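PDB 4GNX: putative uncharacterized protein from Ustilago maydis, which probably serves as the small OB-fold subunit of replication protein A, a three-chain complex that binds single-stranded DNA. Local coordinates for residues Val21-Lys26 with Ser72-Asn77; Thr34-Met37 with Gly43-Glu46; Ile47-Asp52 with Asn77-Phe82. One frame throughout, in Å; residues are numbered along the deposited sequence.

The three contacts illustrate how one small OB barrel is held together by different means at different depths. Interaction 1 is core: aliphatic and aromatic side chains meet across the barrel interior with no hydrogen bond between the segments. Interaction 2 is partly buried and is the hairpin pairing of strands 34-39 and 44-48, resting on backbone hydrogen bonds with an apolar inner face and a more polar outer one. Interaction 3 lies at the surface, where the chain leaving strand 44-48 meets the second half of strand 73-81 chiefly through the sulfur of M49 against the end of I79. Interactions 1 and 3 share N77, and backbone bonds from A48 to F74 and A76 stitch them together.

Interaction 1 of 3, residues Val21-Lys26 with Ser72-Asn77; sequences VRIVGK and SSFQAN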
loop_
_atom_site.group_PDB
_atom_site.type_symbol
_atom_site.label_atom_id
_atom_site.label_comp_id
_atom_site.label_asym_id
_atom_site.label_seq_id
_atom_site.Cartn_x
_atom_site.Cartn_y
_atom_site.Cartn_z
ATOM N N VAL A 21 21.636 -21.403 4.138
ATOM C CA VAL A 21 20.625 -20.387 4.338
ATOM C C VAL A 21 21.059 -19.014 3.825
ATOM O O VAL A 21 22.178 -18.828 3.307
ATOM C CB VAL A 21 20.241 -20.266 5.816
ATOM C CG1 VAL A 21 19.692 -21.587 6.345
ATOM C CG2 VAL A 21 21.427 -19.771 6.624
ATOM N N ARG A 22 20.165 -18.049 3.988
ATOM C CA ARG A 22 20.445 -16.679 3.631
ATOM C C ARG A 22 20.024 -15.835 4.808
ATOM O O ARG A 22 18.948 -16.039 5.352
ATOM C CB ARG A 22 19.639 -16.321 2.405
ATOM C CG ARG A 22 19.974 -14.970 1.820
ATOM C CD ARG A 22 19.616 -14.939 0.333
ATOM N NE ARG A 22 20.623 -15.641 -0.462
ATOM C CZ ARG A 22 20.471 -15.972 -1.735
ATOM N NH1 ARG A 22 19.351 -15.662 -2.359
ATOM N NH2 ARG A 22 21.434 -16.621 -2.384
ATOM N N ILE A 23 20.870 -14.902 5.226
ATOM C CA ILE A 23 20.576 -14.097 6.423
ATOM C C ILE A 23 21.120 -12.669 6.298
ATOM O O ILE A 23 22.224 -12.462 5.760
ATOM C CB ILE A 23 21.039 -14.801 7.726
ATOM C CG1 ILE A 23 20.852 -13.900 8.929
ATOM C CG2 ILE A 23 22.507 -15.143 7.684
ATOM C CD1 ILE A 23 20.576 -14.646 10.219
ATOM N N VAL A 24 20.334 -11.703 6.782
ATOM C CA VAL A 24 20.679 -10.285 6.707
ATOM C C VAL A 24 20.899 -9.700 8.089
ATOM O O VAL A 24 20.152 -9.973 9.021
ATOM C CB VAL A 24 19.567 -9.451 6.031
ATOM C CG1 VAL A 24 20.009 -8.001 5.880
ATOM C CG2 VAL A 24 19.214 -10.006 4.657
ATOM N N GLY A 25 21.907 -8.864 8.227
ATOM C CA GLY A 25 22.143 -8.251 9.512
ATOM C C GLY A 25 23.066 -7.073 9.459
ATOM O O GLY A 25 23.749 -6.859 8.458
ATOM N N LYS A 26 23.049 -6.311 10.545
ATOM C CA LYS A 26 23.904 -5.150 10.747
ATOM C C LYS A 26 25.223 -5.636 11.329
ATOM O O LYS A 26 25.244 -6.425 12.270
ATOM C CB LYS A 26 23.241 -4.182 11.730
ATOM C CG LYS A 26 23.555 -2.704 11.542
ATOM C CD LYS A 26 24.817 -2.277 12.259
ATOM C CE LYS A 26 24.836 -0.777 12.467
ATOM N NZ LYS A 26 26.148 -0.337 13.043
ATOM N N SER A 72 24.734 -21.736 16.524
ATOM C CA SER A 72 24.437 -20.652 15.584
ATOM C C SER A 72 25.720 -20.025 14.991
ATOM O O SER A 72 25.975 -18.812 15.120
ATOM C CB SER A 72 23.544 -19.601 16.260
ATOM O OG SER A 72 24.226 -18.936 17.299
ATOM N N SER A 73 26.526 -20.884 14.365
ATOM C CA SER A 73 27.770 -20.500 13.699
ATOM C C SER A 73 27.498 -20.753 12.230
ATOM O O SER A 73 26.397 -21.178 11.874
ATOM C CB SER A 73 28.963 -21.337 14.210
ATOM O OG SER A 73 30.215 -20.642 14.158
ATOM N N PHE A 74 28.491 -20.525 11.374
ATOM C CA PHE A 74 28.177 -20.287 9.980
ATOM C C PHE A 74 29.313 -20.210 8.981
ATOM O O PHE A 74 30.149 -19.325 9.100
ATOM C CB PHE A 74 27.595 -18.933 9.969
ATOM C CG PHE A 74 26.310 -18.885 9.326
ATOM C CD1 PHE A 74 25.167 -18.833 10.096
ATOM C CD2 PHE A 74 26.235 -18.911 7.952
ATOM C CE1 PHE A 74 23.937 -18.779 9.502
ATOM C CE2 PHE A 74 25.008 -18.865 7.340
ATOM C CZ PHE A 74 23.855 -18.791 8.118
ATOM N N GLN A 75 29.314 -21.069 7.962
ATOM C CA GLN A 75 30.386 -21.028 6.969
ATOM C C GLN A 75 29.896 -20.219 5.774
ATOM O O GLN A 75 29.112 -20.725 4.985
ATOM C CB GLN A 75 30.884 -22.450 6.582
ATOM C CG GLN A 75 32.126 -22.519 5.671
ATOM C CD GLN A 75 33.026 -23.767 5.861
ATOM O OE1 GLN A 75 32.599 -24.806 6.396
ATOM N NE2 GLN A 75 34.292 -23.663 5.412
ATOM N N ALA A 76 30.355 -18.966 5.657
ATOM C CA ALA A 76 29.967 -18.101 4.539
ATOM C C ALA A 76 30.383 -18.685 3.200
ATOM O O ALA A 76 31.531 -19.056 3.023
ATOM C CB ALA A 76 30.538 -16.689 4.704
ATOM N N ASN A 77 29.431 -18.762 2.270
ATOM C CA ASN A 77 29.710 -19.110 0.882
ATOM C C ASN A 77 29.892 -17.800 0.108
ATOM O O ASN A 77 30.964 -17.533 -0.436
ATOM C CB ASN A 77 28.601 -20.009 0.286
ATOM C CG ASN A 77 28.602 -21.456 0.856
ATOM O OD1 ASN A 77 29.650 -22.013 1.231
ATOM N ND2 ASN A 77 27.422 -22.082 0.891
#
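F74 reaches across from strand 73-81 to lay the far end of its ring against V21 and I23, and this buried cluster is all the direct contact there is between 21-26 and 72-77. The ring atom CZ does the touching: CG2 of I23 sits 3.9 Å from F74 CZ and approaches obliquely. CG2 of V21 comes in at the ring edge near its plane, although the model places it too close to CZ for the exact spacing to be trusted. In I23, CG1 lies anti to the backbone N (chi1 174°), which leaves the CG2 branch to meet the ring. The backbones stay well apart, the nearest CA pair, V21 and F74, being 9.4 Å distant, and no hydrogen bond links them. Such a separation is what an OB fold produces, a closed five-stranded barrel in which these two strands are not neighbours: V21, I23 and G25 bond to strand 60-68, while F74 bonds to A48, and the aromatic ring bridges the interior between them. V45, I47 and L13 also pack on F74. The outward side is looser: Q75, next to the inward-facing F74, is exposed. On the other side of strand 20-31, R22 turns away from the ring but is itself buried and firmly held, NE bonding to T64 OG1 and NH1 forming a salt bridge with E60 of a neighbouring subunit.

Interaction 2 of 3, residues Thr34-Met37 with Gly43-Glu46; sequences TLLM and GNVE
M37 and V45 grip each other through two backbone hydrogen bonds, the strongest polar links between 34-37 and 43-46. From M37 N to V45 O the distance is 3.1 Å and the bond is fairly straight, 161° at the hydrogen. The return bond, V45 N to M37 O, is 2.9 Å long but more bent, at 133°. This is as expected of an antiparallel hydrogen-bonded pair, whose CA atoms here are 5.2 Å apart. M37 O is visited a second time, by the CA-H of N44, with N44 CA 3.1 Å away.

One step along, L36 and E46 form the non-hydrogen-bonded pair, with a CA to CA spacing of 5.0 Å. Here the side chains supply the contact. CD1 of L36 leans over the peptide between V45 and E46, 3.4 Å from V45 O, and also touches E46 CG. From a different direction, the methyl CG2 of T34 meets E46 CG at 3.9 Å, so two apolar groups touch the aliphatic stem of the glutamate. Because CG2 of T34 is the branch anti to the backbone N, it is this methyl rather than the hydroxyl that faces E46.

M37 and V45 point to the other face, into the barrel. In M37, CG lies anti to the backbone N (chi1 -176°) and carries the chain away from V45, and the bend at chi3 turns CE toward I47; the side chain also packs on V61 and V63. The segments belong to the hairpin of strands 34-39 and 44-48 in the OB barrel. Strand 34-39 is held on its other edge by strand 20-31, where L36 bonds to H28 and K29, while strand 44-48 receives F74 of strand 73-81 against V45.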
loop_
_atom_site.group_PDB
_atom_site.type_symbol
_atom_site.label_atom_id
_atom_site.label_comp_id
_atom_site.label_asym_id
_atom_site.label_seq_id
_atom_site.Cartn_x
_atom_site.Cartn_y
_atom_site.Cartn_z
ATOM N N THR A 34 36.113 -13.716 11.378
ATOM C CA THR A 34 34.824 -13.916 11.990
ATOM C C THR A 34 34.061 -12.604 11.964
ATOM O O THR A 34 34.622 -11.544 12.246
ATOM C CB THR A 34 34.959 -14.451 13.427
ATOM O OG1 THR A 34 35.775 -15.632 13.412
ATOM C CG2 THR A 34 33.592 -14.810 14.018
ATOM N N LEU A 35 32.784 -12.679 11.612
ATOM C CA LEU A 35 31.920 -11.519 11.617
ATOM C C LEU A 35 30.855 -11.720 12.667
ATOM O O LEU A 35 30.270 -12.806 12.762
ATOM C CB LEU A 35 31.239 -11.396 10.258
ATOM C CG LEU A 35 30.001 -10.509 10.176
ATOM C CD1 LEU A 35 30.403 -9.051 10.277
ATOM C CD2 LEU A 35 29.241 -10.751 8.887
ATOM N N LEU A 36 30.588 -10.683 13.449
ATOM C CA LEU A 36 29.428 -10.712 14.323
ATOM C C LEU A 36 28.300 -9.854 13.755
ATOM O O LEU A 36 28.465 -8.653 13.499
ATOM C CB LEU A 36 29.770 -10.306 15.751
ATOM C CG LEU A 36 28.743 -10.768 16.792
ATOM C CD1 LEU A 36 28.543 -12.276 16.757
ATOM C CD2 LEU A 36 29.172 -10.331 18.180
ATOM N N MET A 37 27.149 -10.492 13.573
ATOM C CA MET A 37 26.016 -9.877 12.916
ATOM C C MET A 37 24.765 -9.827 13.806
ATOM O O MET A 37 24.446 -10.795 14.505
ATOM C CB MET A 37 25.728 -10.672 11.660
ATOM C CG MET A 37 24.627 -10.094 10.811
ATOM S SD MET A 37 24.078 -11.235 9.534
ATOM C CE MET A 37 25.576 -11.332 8.547
ATOM N N GLY A 43 18.694 -11.061 17.454
ATOM C CA GLY A 43 19.732 -11.979 17.905
ATOM C C GLY A 43 21.010 -11.903 17.098
ATOM O O GLY A 43 20.992 -11.576 15.932
ATOM N N ASN A 44 22.129 -12.216 17.739
ATOM C CA ASN A 44 23.437 -12.113 17.109
ATOM C C ASN A 44 23.876 -13.464 16.583
ATOM O O ASN A 44 23.378 -14.486 17.047
ATOM C CB ASN A 44 24.452 -11.520 18.087
ATOM C CG ASN A 44 24.266 -10.016 18.305
ATOM O OD1 ASN A 44 24.899 -9.435 19.168
ATOM N ND2 ASN A 44 23.402 -9.385 17.517
ATOM N N VAL A 45 24.765 -13.463 15.586
ATOM C CA VAL A 45 25.146 -14.668 14.835
ATOM C C VAL A 45 26.622 -14.571 14.456
ATOM O O VAL A 45 27.071 -13.528 13.954
ATOM C CB VAL A 45 24.320 -14.838 13.531
ATOM C CG1 VAL A 45 24.791 -16.043 12.734
ATOM C CG2 VAL A 45 22.854 -15.023 13.835
ATOM N N GLU A 46 27.363 -15.660 14.678
ATOM C CA GLU A 46 28.796 -15.703 14.392
ATOM C C GLU A 46 28.986 -16.256 12.982
ATOM O O GLU A 46 28.545 -17.366 12.692
ATOM C CB GLU A 46 29.472 -16.610 15.407
ATOM C CG GLU A 46 30.585 -15.973 16.223
ATOM C CD GLU A 46 31.066 -16.878 17.360
ATOM O OE1 GLU A 46 31.110 -18.117 17.176
ATOM O OE2 GLU A 46 31.408 -16.360 18.448
#

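Interaction 3 of 3, residues Ile47-Asp52 with Asn77-Phe82; sequences IAMTPD and NQIREF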
loop_
_atom_site.group_PDB
_atom_site.type_symbol
_atom_site.label_atom_id
_atom_site.label_comp_id
_atom_site.label_asym_id
_atom_site.label_seq_id
_atom_site.Cartn_x
_atom_site.Cartn_y
_atom_site.Cartn_z
ATOM N N ILE A 47 29.615 -15.487 12.094
ATOM C CA ILE A 47 29.837 -15.951 10.714
ATOM C C ILE A 47 31.327 -16.114 10.396
ATOM O O ILE A 47 32.125 -15.214 10.637
ATOM C CB ILE A 47 29.218 -14.998 9.669
ATOM C CG1 ILE A 47 27.879 -14.425 10.159
ATOM C CG2 ILE A 47 29.094 -15.698 8.317
ATOM C CD1 ILE A 47 26.683 -14.791 9.305
ATOM N N ALA A 48 31.692 -17.274 9.865
ATOM C CA ALA A 48 33.062 -17.549 9.473
ATOM C C ALA A 48 33.196 -17.113 8.034
ATOM O O ALA A 48 32.518 -17.632 7.141
ATOM C CB ALA A 48 33.402 -19.022 9.638
ATOM N N MET A 49 34.075 -16.146 7.821
ATOM C CA MET A 49 34.188 -15.450 6.562
ATOM C C MET A 49 35.278 -16.028 5.649
ATOM O O MET A 49 36.325 -16.492 6.118
ATOM C CB MET A 49 34.454 -13.973 6.867
ATOM C CG MET A 49 33.802 -12.976 5.919
ATOM S SD MET A 49 32.017 -13.140 5.681
ATOM C CE MET A 49 31.498 -13.322 7.389
ATOM N N THR A 50 35.000 -16.003 4.344
ATOM C CA THR A 50 35.975 -16.277 3.285
ATOM C C THR A 50 37.188 -15.336 3.399
ATOM O O THR A 50 37.042 -14.174 3.786
ATOM C CB THR A 50 35.292 -16.146 1.893
ATOM O OG1 THR A 50 34.473 -17.287 1.668
ATOM C CG2 THR A 50 36.278 -16.082 0.747
ATOM N N PRO A 51 38.391 -15.843 3.084
ATOM C CA PRO A 51 39.608 -15.033 3.027
ATOM C C PRO A 51 39.443 -13.662 2.356
ATOM O O PRO A 51 39.847 -12.642 2.919
ATOM C CB PRO A 51 40.564 -15.912 2.224
ATOM C CG PRO A 51 40.135 -17.299 2.554
ATOM C CD PRO A 51 38.699 -17.277 2.981
ATOM N N ASP A 52 38.862 -13.633 1.165
ATOM C CA ASP A 52 38.579 -12.351 0.527
ATOM C C ASP A 52 37.182 -11.845 0.883
ATOM O O ASP A 52 36.169 -12.335 0.359
ATOM C CB ASP A 52 38.797 -12.398 -0.993
ATOM C CG ASP A 52 38.354 -13.712 -1.620
ATOM O OD1 ASP A 52 37.162 -14.084 -1.514
ATOM O OD2 ASP A 52 39.220 -14.359 -2.244
ATOM N N ASN A 77 29.431 -18.762 2.270
ATOM C CA ASN A 77 29.710 -19.110 0.882
ATOM C C ASN A 77 29.892 -17.800 0.108
ATOM O O ASN A 77 30.964 -17.533 -0.436
ATOM C CB ASN A 77 28.601 -20.009 0.286
ATOM C CG ASN A 77 28.602 -21.456 0.856
ATOM O OD1 ASN A 77 29.650 -22.013 1.231
ATOM N ND2 ASN A 77 27.422 -22.082 0.891
ATOM N N GLN A 78 28.851 -16.962 0.105
ATOM C CA GLN A 78 28.873 -15.668 -0.589
ATOM C C GLN A 78 28.394 -14.547 0.293
ATOM O O GLN A 78 27.791 -14.775 1.323
ATOM C CB GLN A 78 28.050 -15.688 -1.879
ATOM C CG GLN A 78 28.838 -16.129 -3.107
ATOM C CD GLN A 78 29.921 -15.133 -3.581
ATOM O OE1 GLN A 78 30.166 -14.991 -4.796
ATOM N NE2 GLN A 78 30.593 -14.457 -2.629
ATOM N N ILE A 79 28.676 -13.318 -0.099
ATOM C CA ILE A 79 28.303 -12.181 0.731
ATOM C C ILE A 79 27.936 -10.945 -0.126
ATOM O O ILE A 79 28.645 -10.606 -1.082
ATOM C CB ILE A 79 29.411 -11.839 1.776
ATOM C CG1 ILE A 79 29.777 -13.041 2.691
ATOM C CG2 ILE A 79 28.978 -10.658 2.622
ATOM C CD1 ILE A 79 31.026 -13.842 2.306
ATOM N N ARG A 80 26.835 -10.286 0.252
ATOM C CA ARG A 80 26.277 -9.114 -0.427
ATOM C C ARG A 80 26.261 -7.822 0.434
ATOM O O ARG A 80 25.763 -7.834 1.549
ATOM C CB ARG A 80 24.844 -9.446 -0.833
ATOM C CG ARG A 80 24.508 -9.190 -2.289
ATOM C CD ARG A 80 24.984 -7.821 -2.799
ATOM N NE ARG A 80 26.458 -7.690 -2.850
ATOM C CZ ARG A 80 27.156 -6.889 -3.664
ATOM N NH1 ARG A 80 26.560 -6.108 -4.567
ATOM N NH2 ARG A 80 28.480 -6.891 -3.577
ATOM N N GLU A 81 26.762 -6.706 -0.085
ATOM C CA GLU A 81 26.736 -5.425 0.637
ATOM C C GLU A 81 25.379 -4.691 0.543
ATOM O O GLU A 81 24.567 -5.042 -0.306
ATOM C CB GLU A 81 27.839 -4.532 0.074
ATOM C CG GLU A 81 28.533 -3.656 1.101
ATOM C CD GLU A 81 27.607 -2.591 1.634
ATOM O OE1 GLU A 81 27.250 -1.673 0.858
ATOM O OE2 GLU A 81 27.210 -2.692 2.818
ATOM N N PHE A 82 25.130 -3.691 1.409
ATOM C CA PHE A 82 23.992 -2.722 1.249
ATOM C C PHE A 82 24.244 -1.260 1.636
ATOM O O PHE A 82 24.839 -0.513 0.877
ATOM C CB PHE A 82 22.776 -3.147 2.029
ATOM C CG PHE A 82 22.558 -4.599 2.037
ATOM C CD1 PHE A 82 22.339 -5.252 3.205
ATOM C CD2 PHE A 82 22.541 -5.307 0.864
ATOM C CE1 PHE A 82 22.102 -6.600 3.225
ATOM C CE2 PHE A 82 22.317 -6.663 0.862
ATOM C CZ PHE A 82 22.100 -7.310 2.054
#
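M49 and T50, where the chain leaves strand 44-48, pass N77 and I79 without a backbone hydrogen bond, the nearest CA atoms, of T50 and N77, lying 7.3 Å apart. The side-chain contact is correspondingly narrow. SD of M49 rests against the tip of I79, 3.6 Å from its CD1 and 3.7 Å from its CG1, the two chains meeting at a slant. Although the M49 side chain does not start out in that direction, the bend at chi2 (54°) brings SD round to I79, and the further bend at chi3 turns the methyl CE toward L35. Nearby, T50 OG1 approaches N77 O no closer than 4.1 Å.

At N77 the chain turns a corner, and N77 and Q78 both face T64 in a classic beta bulge, which divides strand 73-81 into two differently directed halves. Its earlier half pairs with A48, whereas the later half carries I79 past the loop that follows strand 44-48. There I79 also packs on V61 of strand 60-68 and on S53 and V55, M49 touches L35 of strand 34-39 and A76, and I79 O accepts a hydrogen bond from N88 of a neighbouring subunit.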